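PDB 3NUT: precorrin-3 methylase from Rhodobacter capsulatus, which probably transfers a methyl group from S-adenosyl-L-methionine to a precorrin intermediate during the biosynthesis of adenosylcobalamin (vitamin B12). Local coordinates for residues D37-I42 against R79-V84; G9-A14 against E73-G78. All blocks are in the same frame, centred on the assembly; numbering follows the deposited sequence.

Interaction 1 of 2, residues D37-I42 against R79-V84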
# COMPACT_ATOMS: atom_id res chain seq x y z
N ASP A 37 -11.52 -5.77 24.50
CA ASP A 37 -12.45 -6.31 23.57
C ASP A 37 -11.88 -6.42 22.14
O ASP A 37 -11.33 -5.46 21.61
CB ASP A 37 -13.71 -5.45 23.59
CG ASP A 37 -14.39 -5.43 24.97
OD1 ASP A 37 -13.97 -4.67 25.86
OD2 ASP A 37 -15.38 -6.15 25.16
N ILE A 38 -12.00 -7.60 21.53
CA ILE A 38 -11.69 -7.75 20.11
C ILE A 38 -12.95 -7.99 19.27
O ILE A 38 -13.76 -8.85 19.58
CB ILE A 38 -10.54 -8.75 19.86
CG1 ILE A 38 -9.33 -8.34 20.72
CG2 ILE A 38 -10.19 -8.81 18.36
CD1 ILE A 38 -8.24 -9.41 20.90
N VAL A 39 -13.14 -7.19 18.22
CA VAL A 39 -14.28 -7.31 17.31
C VAL A 39 -13.72 -7.70 15.94
O VAL A 39 -12.85 -7.02 15.42
CB VAL A 39 -15.03 -5.95 17.20
CG1 VAL A 39 -16.17 -6.02 16.16
CG2 VAL A 39 -15.55 -5.52 18.56
N GLY A 40 -14.19 -8.82 15.38
CA GLY A 40 -13.75 -9.27 14.05
C GLY A 40 -13.92 -10.74 13.76
O GLY A 40 -14.66 -11.45 14.43
N TYR A 41 -13.21 -11.21 12.75
CA TYR A 41 -13.39 -12.53 12.23
C TYR A 41 -12.51 -13.47 13.02
O TYR A 41 -11.30 -13.52 12.82
CB TYR A 41 -13.07 -12.54 10.73
CG TYR A 41 -13.17 -13.91 10.08
CD1 TYR A 41 -14.41 -14.54 9.91
CD2 TYR A 41 -12.02 -14.56 9.62
CE1 TYR A 41 -14.49 -15.81 9.30
CE2 TYR A 41 -12.09 -15.80 9.01
CZ TYR A 41 -13.33 -16.43 8.86
OH TYR A 41 -13.37 -17.69 8.26
N ILE A 42 -13.14 -14.22 13.91
CA ILE A 42 -12.46 -15.02 14.92
C ILE A 42 -11.29 -15.93 14.44
O ILE A 42 -10.24 -16.01 15.10
CB ILE A 42 -13.50 -15.79 15.80
CG1 ILE A 42 -14.49 -14.80 16.45
CG2 ILE A 42 -12.81 -16.62 16.85
CD1 ILE A 42 -13.86 -13.84 17.52
N ARG A 79 -14.28 0.55 27.72
CA ARG A 79 -13.61 -0.61 27.09
C ARG A 79 -12.54 -0.21 26.05
O ARG A 79 -12.62 0.84 25.41
CB ARG A 79 -14.65 -1.60 26.51
CG ARG A 79 -15.43 -2.37 27.60
CD ARG A 79 -16.78 -2.93 27.11
NE ARG A 79 -16.82 -4.40 27.10
CZ ARG A 79 -17.90 -5.16 26.82
NH1 ARG A 79 -19.09 -4.60 26.53
NH2 ARG A 79 -17.80 -6.49 26.84
N ARG A 80 -11.50 -1.02 25.93
CA ARG A 80 -10.44 -0.78 24.99
C ARG A 80 -10.67 -1.77 23.84
O ARG A 80 -10.30 -2.95 23.93
CB ARG A 80 -9.05 -0.98 25.66
CG ARG A 80 -8.61 0.17 26.54
CD ARG A 80 -7.38 -0.16 27.38
NE ARG A 80 -7.85 -0.54 28.70
CZ ARG A 80 -7.38 -1.55 29.44
NH1 ARG A 80 -6.39 -2.32 28.99
NH2 ARG A 80 -7.94 -1.78 30.61
N VAL A 81 -11.24 -1.27 22.75
CA VAL A 81 -11.80 -2.08 21.68
C VAL A 81 -10.86 -2.05 20.49
O VAL A 81 -10.56 -0.98 19.96
CB VAL A 81 -13.20 -1.56 21.25
CG1 VAL A 81 -13.89 -2.54 20.34
CG2 VAL A 81 -14.10 -1.29 22.50
N VAL A 82 -10.38 -3.23 20.08
CA VAL A 82 -9.63 -3.35 18.84
C VAL A 82 -10.55 -3.98 17.81
O VAL A 82 -11.05 -5.08 18.00
CB VAL A 82 -8.36 -4.26 18.99
CG1 VAL A 82 -7.66 -4.43 17.62
CG2 VAL A 82 -7.38 -3.68 20.05
N VAL A 83 -10.75 -3.28 16.70
CA VAL A 83 -11.55 -3.83 15.62
C VAL A 83 -10.51 -4.30 14.61
O VAL A 83 -9.61 -3.54 14.21
CB VAL A 83 -12.49 -2.77 14.99
CG1 VAL A 83 -13.17 -3.33 13.74
CG2 VAL A 83 -13.51 -2.26 16.02
N VAL A 84 -10.60 -5.55 14.19
CA VAL A 84 -9.54 -6.08 13.32
C VAL A 84 -9.95 -6.20 11.84
O VAL A 84 -11.08 -6.57 11.52
CB VAL A 84 -8.95 -7.40 13.89
CG1 VAL A 84 -8.10 -7.10 15.13
CG2 VAL A 84 -10.07 -8.42 14.24
O HOH W 1 -11.90 -9.45 11.00

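Interaction 2 of 2, residues G9-A14 against E73-G78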
# COMPACT_ATOMS: atom_id res chain seq x y z
N GLY A 9 -12.06 4.57 27.62
CA GLY A 9 -11.73 3.61 26.58
C GLY A 9 -11.37 4.16 25.21
O GLY A 9 -11.24 5.36 25.02
N TRP A 10 -11.19 3.26 24.25
CA TRP A 10 -10.96 3.68 22.90
C TRP A 10 -11.33 2.62 21.87
O TRP A 10 -11.73 1.53 22.21
CB TRP A 10 -9.51 4.09 22.72
CG TRP A 10 -8.45 3.24 23.40
CD1 TRP A 10 -7.68 3.60 24.47
CD2 TRP A 10 -8.00 1.94 23.01
NE1 TRP A 10 -6.78 2.61 24.77
CE2 TRP A 10 -6.95 1.58 23.89
CE3 TRP A 10 -8.38 1.04 22.00
CZ2 TRP A 10 -6.27 0.34 23.80
CZ3 TRP A 10 -7.71 -0.19 21.91
CH2 TRP A 10 -6.67 -0.54 22.82
N VAL A 11 -11.18 2.96 20.60
CA VAL A 11 -11.44 2.01 19.53
C VAL A 11 -10.20 2.08 18.65
O VAL A 11 -9.83 3.15 18.16
CB VAL A 11 -12.70 2.40 18.69
CG1 VAL A 11 -12.88 1.50 17.49
CG2 VAL A 11 -13.98 2.42 19.54
N THR A 12 -9.56 0.95 18.45
CA THR A 12 -8.46 0.90 17.53
C THR A 12 -8.92 0.03 16.37
O THR A 12 -9.50 -1.04 16.56
CB THR A 12 -7.21 0.27 18.22
OG1 THR A 12 -6.69 1.19 19.19
CG2 THR A 12 -6.11 -0.04 17.17
N VAL A 13 -8.69 0.48 15.15
CA VAL A 13 -8.90 -0.39 14.02
C VAL A 13 -7.51 -0.83 13.58
O VAL A 13 -6.68 0.00 13.28
CB VAL A 13 -9.66 0.33 12.89
CG1 VAL A 13 -10.01 -0.67 11.77
CG2 VAL A 13 -10.92 0.91 13.45
N ALA A 14 -7.26 -2.14 13.59
CA ALA A 14 -5.92 -2.67 13.41
C ALA A 14 -5.80 -3.65 12.25
O ALA A 14 -6.55 -4.64 12.19
CB ALA A 14 -5.49 -3.36 14.71
N GLU A 73 -19.77 2.23 21.27
CA GLU A 73 -20.60 2.20 22.48
C GLU A 73 -19.85 1.59 23.63
O GLU A 73 -20.03 2.01 24.78
CB GLU A 73 -21.89 1.39 22.27
CG GLU A 73 -22.96 2.10 21.42
CD GLU A 73 -24.04 1.13 20.91
OE1 GLU A 73 -24.05 -0.04 21.33
OE2 GLU A 73 -24.88 1.53 20.09
N MET A 74 -19.03 0.57 23.32
CA MET A 74 -18.25 -0.11 24.34
C MET A 74 -17.14 0.83 24.83
O MET A 74 -16.85 0.87 26.02
CB MET A 74 -17.64 -1.41 23.82
CG MET A 74 -18.63 -2.52 23.42
SD MET A 74 -17.74 -3.97 22.64
CE MET A 74 -17.66 -4.88 24.10
N ALA A 75 -16.54 1.58 23.91
CA ALA A 75 -15.47 2.49 24.25
C ALA A 75 -15.99 3.53 25.24
O ALA A 75 -15.23 4.02 26.07
CB ALA A 75 -14.89 3.14 23.01
N ALA A 76 -17.28 3.82 25.16
CA ALA A 76 -17.90 4.78 26.07
C ALA A 76 -18.13 4.18 27.44
O ALA A 76 -18.25 4.91 28.42
CB ALA A 76 -19.21 5.31 25.49
N GLU A 77 -18.19 2.86 27.54
CA GLU A 77 -18.23 2.23 28.85
C GLU A 77 -16.84 2.10 29.43
O GLU A 77 -16.67 1.46 30.47
CB GLU A 77 -18.81 0.83 28.78
CG GLU A 77 -20.17 0.72 28.21
CD GLU A 77 -20.54 -0.72 27.95
OE1 GLU A 77 -19.70 -1.62 28.20
OE2 GLU A 77 -21.68 -0.95 27.47
N GLY A 78 -15.84 2.64 28.74
CA GLY A 78 -14.46 2.52 29.17
C GLY A 78 -13.66 1.33 28.61
O GLY A 78 -12.50 1.16 28.93

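Interaction 1 of 2, residues D37-I42 against R79-V84
Strands 37-40 and 80-85 lie side by side in the five-stranded parallel sheet of the tetrapyrrole methylase fold. The order across that sheet is 55-58, 37-40, 80-85, 10-15, 113-116, so both strands are interior. Their backbones are joined by four hydrogen bonds in the parallel ladder pattern. Asp37 N donates to Arg80 O, with the nitrogen lying above the carbonyl plane. Asp37 O takes the Val82 N-H at 2.9 Å, nearly along the C=O axis. The straightest bond runs from Val39 N to Val82 O, 3.0 Å at 171°, in the carbonyl plane. Val39 O closes the ladder by accepting from Val84 N.

At the start of the strands a salt bridge joins Asp37 OD2 to Arg79 NH2 at 3.0 Å, though the position of OD2 is less certain. The Arg79 chain turns about its CG-CD bond (chi3 114°), and the guanidinium comes up with one face to OD2. The two planes stand 80° apart. NE adds a weak bond to OD1. His57 NE2 is also hydrogen-bonded to Asp37 OD2, which probably favours a charged carboxylate.

Val39, Val81 and Val83 share a sheet face with Asp37, and helix 65-76 packs there through Met74 and Ala71. Val39 CG2 meets Val81 CG1 at 3.8 Å, the two side chains crossing obliquely. Ile38 and Val82 point to the other face. There Ile38 CG2 touches Val84 CG2.

Val84 CG2 also packs over bare backbone, 3.8 Å from Gly40 CA and 3.3 Å from Val39 O. Beyond the ladder a water bridges the strand ends, accepting from Tyr41 N at 2.8 Å and donating to Val84 O.

Interaction 2 of 2, residues G9-A14 against E73-G78
Val11 has CG1 anti to its backbone N (chi1 174°), which leaves CG2 beside that nitrogen and against the methyl of Ala75. Val11 CG2 and Ala75 CB are 3.7 Å apart. The same methyl lies 3.6 Å from Trp10 O, so Ala75 fits against both the strand backbone and a valine branch. Its CB points toward the strand.

Gly9 meets the last turn of the helix. It has no side chain, so its CA reaches two carbonyl oxygens, Ala75 O at 3.6 Å and Gly78 O at 3.5 Å.

Helix 65-76 ends here in a Schellman motif. Gly78 leaves the helical range with phi 92°, and its N donates to Ala75 O at 3.1 Å. A separate bond of the last turn runs from Glu77 N to Met74 O at 2.8 Å. The turn leads into strand 80-85, which pairs with strand 10-15 in the sheet.

The contact is thus a helix C-terminus resting on the start of strand 10-15. Val11 also touches Leu98 of helix 94-104, while Trp10 lies on Arg80 and Val82 of strand 80-85.

Interactions 1 and 2 adjoin in one parallel sheet, their centres about 9 Å apart. Strand 80-85 links them, flanked by 37-40 on one edge and 10-15 on the other. Probable backbone hydrogen bonds join Val83 N to Thr12 O and Val81 O to Thr12 N, both at 2.6 Å. Helix 65-76 leads straight into strand 80-85, so the turn of interaction 2 delivers Arg79 and the strand to interaction 1. Met74 CE lies 2.8 Å from Asp37 OD2, uncomfortably short, so the placement of OD2 is less sure. Trp10 and Arg80 also touch. The side chain of Val84 is about 10 Å from the bound S-adenosyl-L-homocysteine; interaction 2 lies away from the known sites.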